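Local coordinates for protein putative aminomethyltransferase (Leptospirillum rubarum, PDB 3TTG) that probably transfers an aminomethyl group in a folate-dependent reaction, like the T-protein of the glycine cleavage system, at residues P243-L248 with G273-S278; F49-D54 with K125-D130; T24-T29 with E218-A223. All coordinates share one frame; numbering follows the deposited sequence.

Contact 1 of 3, residues P243-L248 with G273-S278; sequences PAEAGL and GHLNRS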
loop_
_atom_site.group_PDB
_atom_site.type_symbol
_atom_site.label_atom_id
_atom_site.label_comp_id
_atom_site.label_asym_id
_atom_site.label_seq_id
_atom_site.Cartn_x
_atom_site.Cartn_y
_atom_site.Cartn_z
ATOM N N PRO A 243 -3.119 12.817 1.830
ATOM C CA PRO A 243 -3.804 11.660 1.174
ATOM C C PRO A 243 -4.286 11.946 -0.258
ATOM O O PRO A 243 -4.121 11.098 -1.148
ATOM C CB PRO A 243 -5.006 11.427 2.109
ATOM C CG PRO A 243 -4.560 11.873 3.408
ATOM C CD PRO A 243 -3.746 13.123 3.139
ATOM N N ALA A 244 -4.867 13.118 -0.502
ATOM C CA ALA A 244 -5.334 13.464 -1.862
ATOM C C ALA A 244 -4.177 13.636 -2.853
ATOM O O ALA A 244 -4.311 13.244 -4.007
ATOM C CB ALA A 244 -6.169 14.685 -1.846
ATOM N N GLU A 245 -3.019 14.147 -2.404
ATOM C CA GLU A 245 -1.839 14.199 -3.284
ATOM C C GLU A 245 -1.443 12.791 -3.715
ATOM O O GLU A 245 -1.106 12.562 -4.864
ATOM C CB GLU A 245 -0.668 14.857 -2.582
ATOM C CG GLU A 245 -0.892 16.327 -2.373
ATOM C CD GLU A 245 0.292 16.983 -1.699
ATOM O OE1 GLU A 245 0.929 16.364 -0.809
ATOM O OE2 GLU A 245 0.574 18.144 -2.061
ATOM N N ALA A 246 -1.474 11.855 -2.779
ATOM C CA ALA A 246 -1.172 10.427 -3.033
ATOM C C ALA A 246 -2.222 9.650 -3.845
ATOM O O ALA A 246 -1.955 8.500 -4.212
ATOM C CB ALA A 246 -0.929 9.727 -1.717
ATOM N N GLY A 247 -3.349 10.268 -4.223
ATOM C CA GLY A 247 -4.388 9.581 -4.968
ATOM C C GLY A 247 -5.154 8.550 -4.145
ATOM O O GLY A 247 -5.768 7.656 -4.719
ATOM N N LEU A 248 -5.138 8.651 -2.809
ATOM C CA LEU A 248 -5.669 7.644 -1.923
ATOM C C LEU A 248 -6.738 8.160 -0.938
ATOM O O LEU A 248 -7.132 7.427 -0.055
ATOM C CB LEU A 248 -4.521 7.013 -1.166
ATOM C CG LEU A 248 -3.622 6.124 -1.991
ATOM C CD1 LEU A 248 -2.455 5.640 -1.136
ATOM C CD2 LEU A 248 -4.404 4.893 -2.467
ATOM N N GLY A 273 -9.620 24.191 -1.504
ATOM C CA GLY A 273 -8.238 24.234 -1.894
ATOM C C GLY A 273 -7.996 23.628 -3.247
ATOM O O GLY A 273 -8.908 23.111 -3.919
ATOM N N HIS A 274 -6.744 23.758 -3.652
ATOM C CA HIS A 274 -6.281 23.318 -4.957
ATOM C C HIS A 274 -5.159 22.342 -4.738
ATOM O O HIS A 274 -4.242 22.591 -3.930
ATOM C CB HIS A 274 -5.837 24.534 -5.813
ATOM C CG HIS A 274 -6.515 25.806 -5.397
ATOM N ND1 HIS A 274 -7.732 26.182 -5.938
ATOM C CD2 HIS A 274 -6.188 26.676 -4.410
ATOM C CE1 HIS A 274 -8.087 27.287 -5.298
ATOM N NE2 HIS A 274 -7.192 27.615 -4.362
ATOM N N LEU A 275 -5.255 21.214 -5.433
ATOM C CA LEU A 275 -4.255 20.190 -5.373
ATOM C C LEU A 275 -3.076 20.644 -6.277
ATOM O O LEU A 275 -3.227 20.747 -7.496
ATOM C CB LEU A 275 -4.883 18.861 -5.824
ATOM C CG LEU A 275 -4.108 17.639 -5.379
ATOM C CD1 LEU A 275 -4.476 17.268 -3.979
ATOM C CD2 LEU A 275 -4.259 16.488 -6.380
ATOM N N ASN A 276 -1.941 20.956 -5.675
ATOM C CA ASN A 276 -0.767 21.466 -6.388
ATOM C C ASN A 276 0.052 20.360 -7.079
ATOM O O ASN A 276 0.709 20.620 -8.083
ATOM C CB ASN A 276 0.146 22.214 -5.423
ATOM C CG ASN A 276 -0.452 23.495 -4.881
ATOM O OD1 ASN A 276 -1.059 24.289 -5.612
ATOM N ND2 ASN A 276 -0.237 23.762 -3.599
ATOM N N ARG A 277 0.065 19.158 -6.496
ATOM C CA ARG A 277 0.804 18.056 -7.040
ATOM C C ARG A 277 0.011 16.786 -6.855
ATOM O O ARG A 277 -0.892 16.749 -6.020
ATOM C CB ARG A 277 2.179 17.986 -6.409
ATOM C CG ARG A 277 2.163 17.859 -4.935
ATOM C CD ARG A 277 3.536 17.982 -4.384
ATOM N NE ARG A 277 3.511 17.886 -2.932
ATOM C CZ ARG A 277 4.594 17.847 -2.168
ATOM N NH1 ARG A 277 5.804 17.894 -2.718
ATOM N NH2 ARG A 277 4.479 17.758 -0.850
ATOM N N SER A 278 0.292 15.779 -7.681
ATOM C CA SER A 278 -0.441 14.520 -7.673
ATOM C C SER A 278 0.456 13.351 -8.009
ATOM O O SER A 278 1.439 13.511 -8.717
ATOM C CB SER A 278 -1.626 14.557 -8.637
ATOM O OG SER A 278 -1.186 14.865 -9.942
#

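Contact 2 of 3, residues F49-D54 with K125-D130; sequences FVEGED and KAKITD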
loop_
_atom_site.group_PDB
_atom_site.type_symbol
_atom_site.label_atom_id
_atom_site.label_comp_id
_atom_site.label_asym_id
_atom_site.label_seq_id
_atom_site.Cartn_x
_atom_site.Cartn_y
_atom_site.Cartn_z
ATOM N N PHE A 49 -3.815 -5.020 17.997
ATOM C CA PHE A 49 -5.245 -5.177 18.327
ATOM C C PHE A 49 -5.685 -4.145 19.329
ATOM O O PHE A 49 -4.920 -3.771 20.228
ATOM C CB PHE A 49 -5.528 -6.590 18.828
ATOM C CG PHE A 49 -5.403 -7.592 17.686
ATOM C CD1 PHE A 49 -6.505 -7.931 16.916
ATOM C CD2 PHE A 49 -4.158 -7.988 17.228
ATOM C CE1 PHE A 49 -6.380 -8.816 15.841
ATOM C CE2 PHE A 49 -4.034 -8.868 16.145
ATOM C CZ PHE A 49 -5.136 -9.251 15.445
ATOM N N VAL A 50 -6.922 -3.662 19.164
ATOM C CA VAL A 50 -7.521 -2.696 20.069
ATOM C C VAL A 50 -8.835 -3.281 20.613
ATOM O O VAL A 50 -9.763 -3.601 19.858
ATOM C CB VAL A 50 -7.735 -1.313 19.446
ATOM C CG1 VAL A 50 -8.191 -0.310 20.517
ATOM C CG2 VAL A 50 -6.460 -0.835 18.763
ATOM N N GLU A 51 -8.926 -3.359 21.922
ATOM C CA GLU A 51 -10.106 -3.859 22.604
ATOM C C GLU A 51 -10.603 -2.868 23.605
ATOM O O GLU A 51 -9.927 -1.869 23.888
ATOM C CB GLU A 51 -9.744 -5.188 23.276
ATOM C CG GLU A 51 -8.944 -5.072 24.553
ATOM C CD GLU A 51 -8.464 -6.405 25.119
ATOM O OE1 GLU A 51 -8.375 -6.508 26.365
ATOM O OE2 GLU A 51 -8.192 -7.344 24.331
ATOM N N GLY A 52 -11.817 -3.098 24.075
ATOM C CA GLY A 52 -12.434 -2.275 25.108
ATOM C C GLY A 52 -13.725 -1.650 24.644
ATOM O O GLY A 52 -13.999 -1.554 23.449
ATOM N N GLU A 53 -14.513 -1.197 25.604
ATOM C CA GLU A 53 -15.825 -0.617 25.354
ATOM C C GLU A 53 -15.757 0.663 24.500
ATOM O O GLU A 53 -16.655 0.875 23.703
ATOM C CB GLU A 53 -16.535 -0.335 26.688
ATOM C CG GLU A 53 -17.059 -1.640 27.267
ATOM C CD GLU A 53 -17.516 -1.489 28.708
ATOM O OE1 GLU A 53 -17.925 -0.361 29.076
ATOM O OE2 GLU A 53 -17.410 -2.475 29.478
ATOM N N ASP A 54 -14.692 1.470 24.634
ATOM C CA ASP A 54 -14.519 2.710 23.836
ATOM C C ASP A 54 -13.568 2.527 22.657
ATOM O O ASP A 54 -13.154 3.526 22.088
ATOM C CB ASP A 54 -13.971 3.840 24.714
ATOM C CG ASP A 54 -14.888 4.243 25.865
ATOM O OD1 ASP A 54 -16.122 4.036 25.750
ATOM O OD2 ASP A 54 -14.374 4.747 26.879
ATOM N N LYS A 125 -11.800 3.700 27.772
ATOM C CA LYS A 125 -11.939 2.253 27.925
ATOM C C LYS A 125 -11.477 1.542 26.661
ATOM O O LYS A 125 -12.278 1.061 25.872
ATOM C CB LYS A 125 -13.389 1.880 28.275
ATOM C CG LYS A 125 -13.883 2.492 29.560
ATOM C CD LYS A 125 -15.304 2.049 29.877
ATOM C CE LYS A 125 -15.833 2.701 31.143
ATOM N NZ LYS A 125 -15.071 2.272 32.340
ATOM N N ALA A 126 -10.170 1.563 26.425
ATOM C CA ALA A 126 -9.562 0.893 25.283
ATOM C C ALA A 126 -8.197 0.394 25.723
ATOM O O ALA A 126 -7.579 1.015 26.565
ATOM C CB ALA A 126 -9.459 1.819 24.070
ATOM N N LYS A 127 -7.744 -0.705 25.170
ATOM C CA LYS A 127 -6.458 -1.305 25.480
ATOM C C LYS A 127 -5.814 -1.740 24.163
ATOM O O LYS A 127 -6.503 -2.251 23.303
ATOM C CB LYS A 127 -6.659 -2.521 26.455
ATOM C CG LYS A 127 -5.541 -3.592 26.504
ATOM C CD LYS A 127 -4.256 -3.122 27.219
ATOM C CE LYS A 127 -3.263 -4.238 27.565
ATOM N NZ LYS A 127 -2.350 -4.633 26.446
ATOM N N ILE A 128 -4.510 -1.535 24.019
ATOM C CA ILE A 128 -3.778 -1.879 22.806
ATOM C C ILE A 128 -2.873 -3.065 23.083
ATOM O O ILE A 128 -2.201 -3.078 24.105
ATOM C CB ILE A 128 -2.964 -0.650 22.297
ATOM C CG1 ILE A 128 -3.904 0.523 21.960
ATOM C CG2 ILE A 128 -2.118 -1.037 21.063
ATOM C CD1 ILE A 128 -3.261 1.822 22.184
ATOM N N THR A 129 -2.822 -4.030 22.166
ATOM C CA THR A 129 -1.957 -5.233 22.281
ATOM C C THR A 129 -1.232 -5.464 20.988
ATOM O O THR A 129 -1.848 -5.446 19.935
ATOM C CB THR A 129 -2.759 -6.486 22.637
ATOM O OG1 THR A 129 -3.525 -6.205 23.822
ATOM C CG2 THR A 129 -1.847 -7.718 22.879
ATOM N N ASP A 130 0.078 -5.652 21.067
ATOM C CA ASP A 130 0.897 -5.933 19.927
ATOM C C ASP A 130 1.084 -7.479 19.822
ATOM O O ASP A 130 1.749 -8.097 20.667
ATOM C CB ASP A 130 2.220 -5.174 20.107
ATOM C CG ASP A 130 3.153 -5.327 18.940
ATOM O OD1 ASP A 130 2.872 -6.184 18.055
ATOM O OD2 ASP A 130 4.190 -4.647 18.932
#

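Contact 3 of 3, residues T24-T29 with E218-A223; sequences TEVSDT and ESSYLA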
loop_
_atom_site.group_PDB
_atom_site.type_symbol
_atom_site.label_atom_id
_atom_site.label_comp_id
_atom_site.label_asym_id
_atom_site.label_seq_id
_atom_site.Cartn_x
_atom_site.Cartn_y
_atom_site.Cartn_z
ATOM N N THR A 24 16.045 -8.700 -17.385
ATOM C CA THR A 24 15.885 -10.088 -16.937
ATOM C C THR A 24 15.710 -10.263 -15.447
ATOM O O THR A 24 15.079 -11.240 -15.058
ATOM C CB THR A 24 17.062 -10.943 -17.378
ATOM O OG1 THR A 24 18.253 -10.358 -16.873
ATOM C CG2 THR A 24 17.134 -11.084 -18.863
ATOM N N GLU A 25 16.254 -9.347 -14.602
ATOM C CA GLU A 25 16.103 -9.524 -13.144
ATOM C C GLU A 25 14.646 -9.447 -12.655
ATOM O O GLU A 25 14.362 -10.046 -11.630
ATOM C CB GLU A 25 16.942 -8.522 -12.373
ATOM C CG GLU A 25 18.438 -8.784 -12.519
ATOM C CD GLU A 25 18.892 -10.218 -12.279
ATOM O OE1 GLU A 25 19.045 -10.590 -11.093
ATOM O OE2 GLU A 25 19.041 -10.981 -13.266
ATOM N N VAL A 26 13.716 -8.829 -13.410
ATOM C CA VAL A 26 12.282 -8.753 -13.007
ATOM C C VAL A 26 11.358 -9.360 -14.041
ATOM O O VAL A 26 10.143 -9.108 -13.993
ATOM C CB VAL A 26 11.896 -7.291 -12.744
ATOM C CG1 VAL A 26 12.657 -6.772 -11.536
ATOM C CG2 VAL A 26 12.148 -6.413 -13.971
ATOM N N SER A 27 11.909 -10.175 -14.981
ATOM C CA SER A 27 11.093 -10.824 -16.007
ATOM C C SER A 27 9.987 -11.731 -15.411
ATOM O O SER A 27 8.978 -11.965 -16.069
ATOM C CB SER A 27 11.969 -11.656 -16.955
ATOM O OG SER A 27 12.422 -12.823 -16.296
ATOM N N ASP A 28 10.199 -12.274 -14.215
ATOM C CA ASP A 28 9.207 -13.167 -13.610
ATOM C C ASP A 28 7.972 -12.410 -13.036
ATOM O O ASP A 28 7.038 -13.090 -12.629
ATOM C CB ASP A 28 9.821 -14.080 -12.542
ATOM C CG ASP A 28 10.497 -13.360 -11.409
ATOM O OD1 ASP A 28 10.631 -12.119 -11.497
ATOM O OD2 ASP A 28 11.090 -14.045 -10.553
ATOM N N THR A 29 7.884 -11.044 -13.098
ATOM C CA THR A 29 6.602 -10.413 -12.703
ATOM C C THR A 29 5.533 -10.811 -13.717
ATOM O O THR A 29 4.356 -10.914 -13.379
ATOM C CB THR A 29 6.702 -8.912 -12.574
ATOM O OG1 THR A 29 6.853 -8.314 -13.865
ATOM C CG2 THR A 29 7.782 -8.476 -11.580
ATOM N N GLU A 218 12.353 -9.963 -3.211
ATOM C CA GLU A 218 12.023 -8.567 -2.866
ATOM C C GLU A 218 12.026 -7.640 -4.091
ATOM O O GLU A 218 11.064 -6.895 -4.247
ATOM C CB GLU A 218 12.974 -8.037 -1.758
ATOM C CG GLU A 218 12.804 -6.559 -1.442
ATOM C CD GLU A 218 13.618 -6.065 -0.255
ATOM O OE1 GLU A 218 14.587 -6.761 0.133
ATOM O OE2 GLU A 218 13.291 -4.978 0.283
ATOM N N SER A 219 13.043 -7.714 -4.983
ATOM C CA SER A 219 13.108 -6.821 -6.163
ATOM C C SER A 219 11.962 -7.078 -7.165
ATOM O O SER A 219 11.436 -6.123 -7.749
ATOM C CB SER A 219 14.479 -6.899 -6.863
ATOM O OG SER A 219 14.674 -8.062 -7.649
ATOM N N SER A 220 11.583 -8.339 -7.381
ATOM C CA SER A 220 10.476 -8.661 -8.296
ATOM C C SER A 220 9.129 -8.313 -7.654
ATOM O O SER A 220 8.239 -7.843 -8.342
ATOM C CB SER A 220 10.507 -10.127 -8.722
ATOM O OG SER A 220 11.629 -10.356 -9.559
ATOM N N TYR A 221 8.962 -8.561 -6.359
ATOM C CA TYR A 221 7.747 -8.136 -5.639
ATOM C C TYR A 221 7.547 -6.581 -5.773
ATOM O O TYR A 221 6.482 -6.112 -6.185
ATOM C CB TYR A 221 7.827 -8.566 -4.180
ATOM C CG TYR A 221 6.647 -8.054 -3.356
ATOM C CD1 TYR A 221 5.348 -8.517 -3.591
ATOM C CD2 TYR A 221 6.814 -7.039 -2.425
ATOM C CE1 TYR A 221 4.264 -8.035 -2.858
ATOM C CE2 TYR A 221 5.742 -6.553 -1.685
ATOM C CZ TYR A 221 4.473 -7.056 -1.904
ATOM O OH TYR A 221 3.464 -6.595 -1.114
ATOM N N LEU A 222 8.587 -5.810 -5.510
ATOM C CA LEU A 222 8.544 -4.350 -5.659
ATOM C C LEU A 222 8.297 -3.913 -7.121
ATOM O O LEU A 222 7.567 -2.946 -7.318
ATOM C CB LEU A 222 9.814 -3.665 -5.113
ATOM C CG LEU A 222 9.638 -2.887 -3.848
ATOM C CD1 LEU A 222 8.757 -1.610 -4.109
ATOM C CD2 LEU A 222 8.968 -3.736 -2.725
ATOM N N ALA A 223 8.921 -4.587 -8.127
ATOM C CA ALA A 223 8.679 -4.308 -9.532
ATOM C C ALA A 223 7.193 -4.528 -9.850
ATOM O O ALA A 223 6.554 -3.673 -10.491
ATOM C CB ALA A 223 9.570 -5.183 -10.395
HETATM O O HOH W 1 14.271 -10.626 -9.127
#

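Contact 1 of 3, residues P243-L248 with G273-S278
Glu245 and Ser278 bring the two backbones together, their CA atoms 4.6 Å apart, where a type I turn from Ala244 to Gly247 meets the lead-in and first residues of strand 277-284. The turn is closed by Gly247 N on Ala244 O, and Leu248 N reaches back to Pro243 O. Gly247, at positive phi, carries the chain out of the turn toward helix 249-252. Glu245 O faces the strand, and the CA of Ser278 lies 3.5 Å from it in a CA-H...O contact; backbone hydrogen bonding between Glu245 and Leu279 continues the docking one residue further along.

The side chains add an apolar and a charged patch. From Leu275, the CD1 methyl sits 3.8 Å from Ala244 CB and 4.0 Å from Glu245 CG, while Leu269 of helix 263-271 touches both Ala244 and Leu275. Glu245 runs out extended beyond CG and passes across the Arg277 chain at a slant. Its OE2 takes the N-H of Arg277 NE at 3.1 Å, with an angle of 162° at the hydrogen. The acceptor lies in the guanidinium plane, at its edge, but the arginine comes from above the carboxylate, the two planes being 65° apart. With CG between the backbone N and the carbonyl carbon (chi1 58°), the extended Arg277 chain passes OE2, CG lying 3.3 Å from Glu245 OE2.

Glu245 thus holds the chain just ahead of the turn, at Phe242 N, with OE1, and pairs with Arg277 through OE2, a salt bridge made through one N-H that joins the folate-binding region to the C-terminal barrel. Arg277 O is buried beside Glu245 CB and CG with no polar partner, a cost the salt bridge may help to offset.

Contact 2 of 3, residues F49-D54 with K125-D130
Strands 48-51 and 127-130 pair as antiparallel neighbours at one border of a five-stranded sheet, 127-130 being one of its two outermost strands within the chain. Phe49 and Thr129 form a hydrogen-bonded pair, with Phe49 N giving a nearly straight bond to Thr129 O (2.8 Å, 177°) and Thr129 N returning one to Phe49 O. Glu51 and Lys127 make the next such pair, bonded in both directions. Between them Val50 and Ile128 are a non-hydrogen-bonded pair, and the CA of each lies 3.4 Å from a carbonyl oxygen opposite, Lys127 O for Val50 and Phe49 O for Ile128.

This antiparallel sheet belongs to the aminomethyltransferase folate-binding domain, and its two faces differ. On one, CG2 of Val50 meets CG1 of Ile128 at 4.3 Å, while Phe58 of helix 55-60 covers Val50 and Ala126. The other face carries Phe49, Glu51, Lys127 and Thr129. There the chains of Glu51 and Lys127 run side by side in the same direction, and Glu51 CG meets Lys127 CB; their charged ends stay apart, since Lys127 bends at chi2 and chi4 to bring NZ back to Ile128 O at 2.8 Å, with a weak bond to Thr129 OG1.

Past the strands hydrogen bonding continues into the loop before helix 55-60. Gly52, at positive phi, brings its CA to 3.4 Å from Lys125 O, close beside Ala126. Asp54 sits at the N-cap position of that helix, but its side chain makes no capping bond and turns to Lys125 instead. Its backbone N donates to Lys125 O (2.7 Å), and its OD2 accepts from Lys125 N (2.9 Å), met on the anti side and 33° out of the carboxylate plane. CG of Asp54, anti to the carbonyl carbon (chi1 -62°), points the carboxylate at Lys125, whose CB and CG lie against OD2.

Contact 3 of 3, residues T24-T29 with E218-A223
A mixed polar and apolar contact docks the loop that leads into helix 29-34 against the first turns of helix 218-227, with Ser220 and Asp28 meeting on its polar side. The hydroxyl of Ser220 donates to Asp28 OD1 at 2.8 Å, which accepts through its syn lone pair. Asp28 can reach because its CG stands between the backbone N and the carbonyl carbon (chi1 58°), which swings the carboxylate toward the helix. A water extends this link: it donates to Ser220 OG (2.7 Å), lies 2.6 Å from Glu25 O, and also bonds Ser219 OG, so Ser220 OG donates one hydrogen bond and accepts another.

The apolar part gathers on Ala223. Val26, which starts the type I turn ending at Thr29, lays its CG1 against Ala223 CB at 3.7 Å. Thr29 CG2 lies 3.9 Å from Ala223 CB and also approaches a carbonyl, Ser220 O, at 3.3 Å; its OG1 is hydrogen-bonded to Glu227 OE1, further along helix 218-227.

Ser220 and Ala223, three residues apart, lie along one face of the helix, and their small side chains probably let the loop come close: a loop packed on the N-terminal turns of a helix, next to Ser315 of strand 306-316, which touches Val26, and Ile318, which touches Thr29, both from the C-terminal barrel region.

Contact 2 is sheet pairing, made mostly of backbone bonds at the border of an antiparallel sheet; contacts 1 and 3 instead dock a turn on a strand end and on a helix, and rely more on side chains. Contact 1 is a surface contact, whereas contacts 2 and 3 are partly buried. A carboxylate takes part in each: it meets arginine in contact 1, a backbone N-H in contact 2 and a serine hydroxyl in contact 3. No two touch. Contact 2 is nested in the chain loop closed by contact 3, on the opposite side of the chain's centre. Contact 1 uses strand 277-284, and the loop of contact 3 touches strand 306-316 of the same sheet.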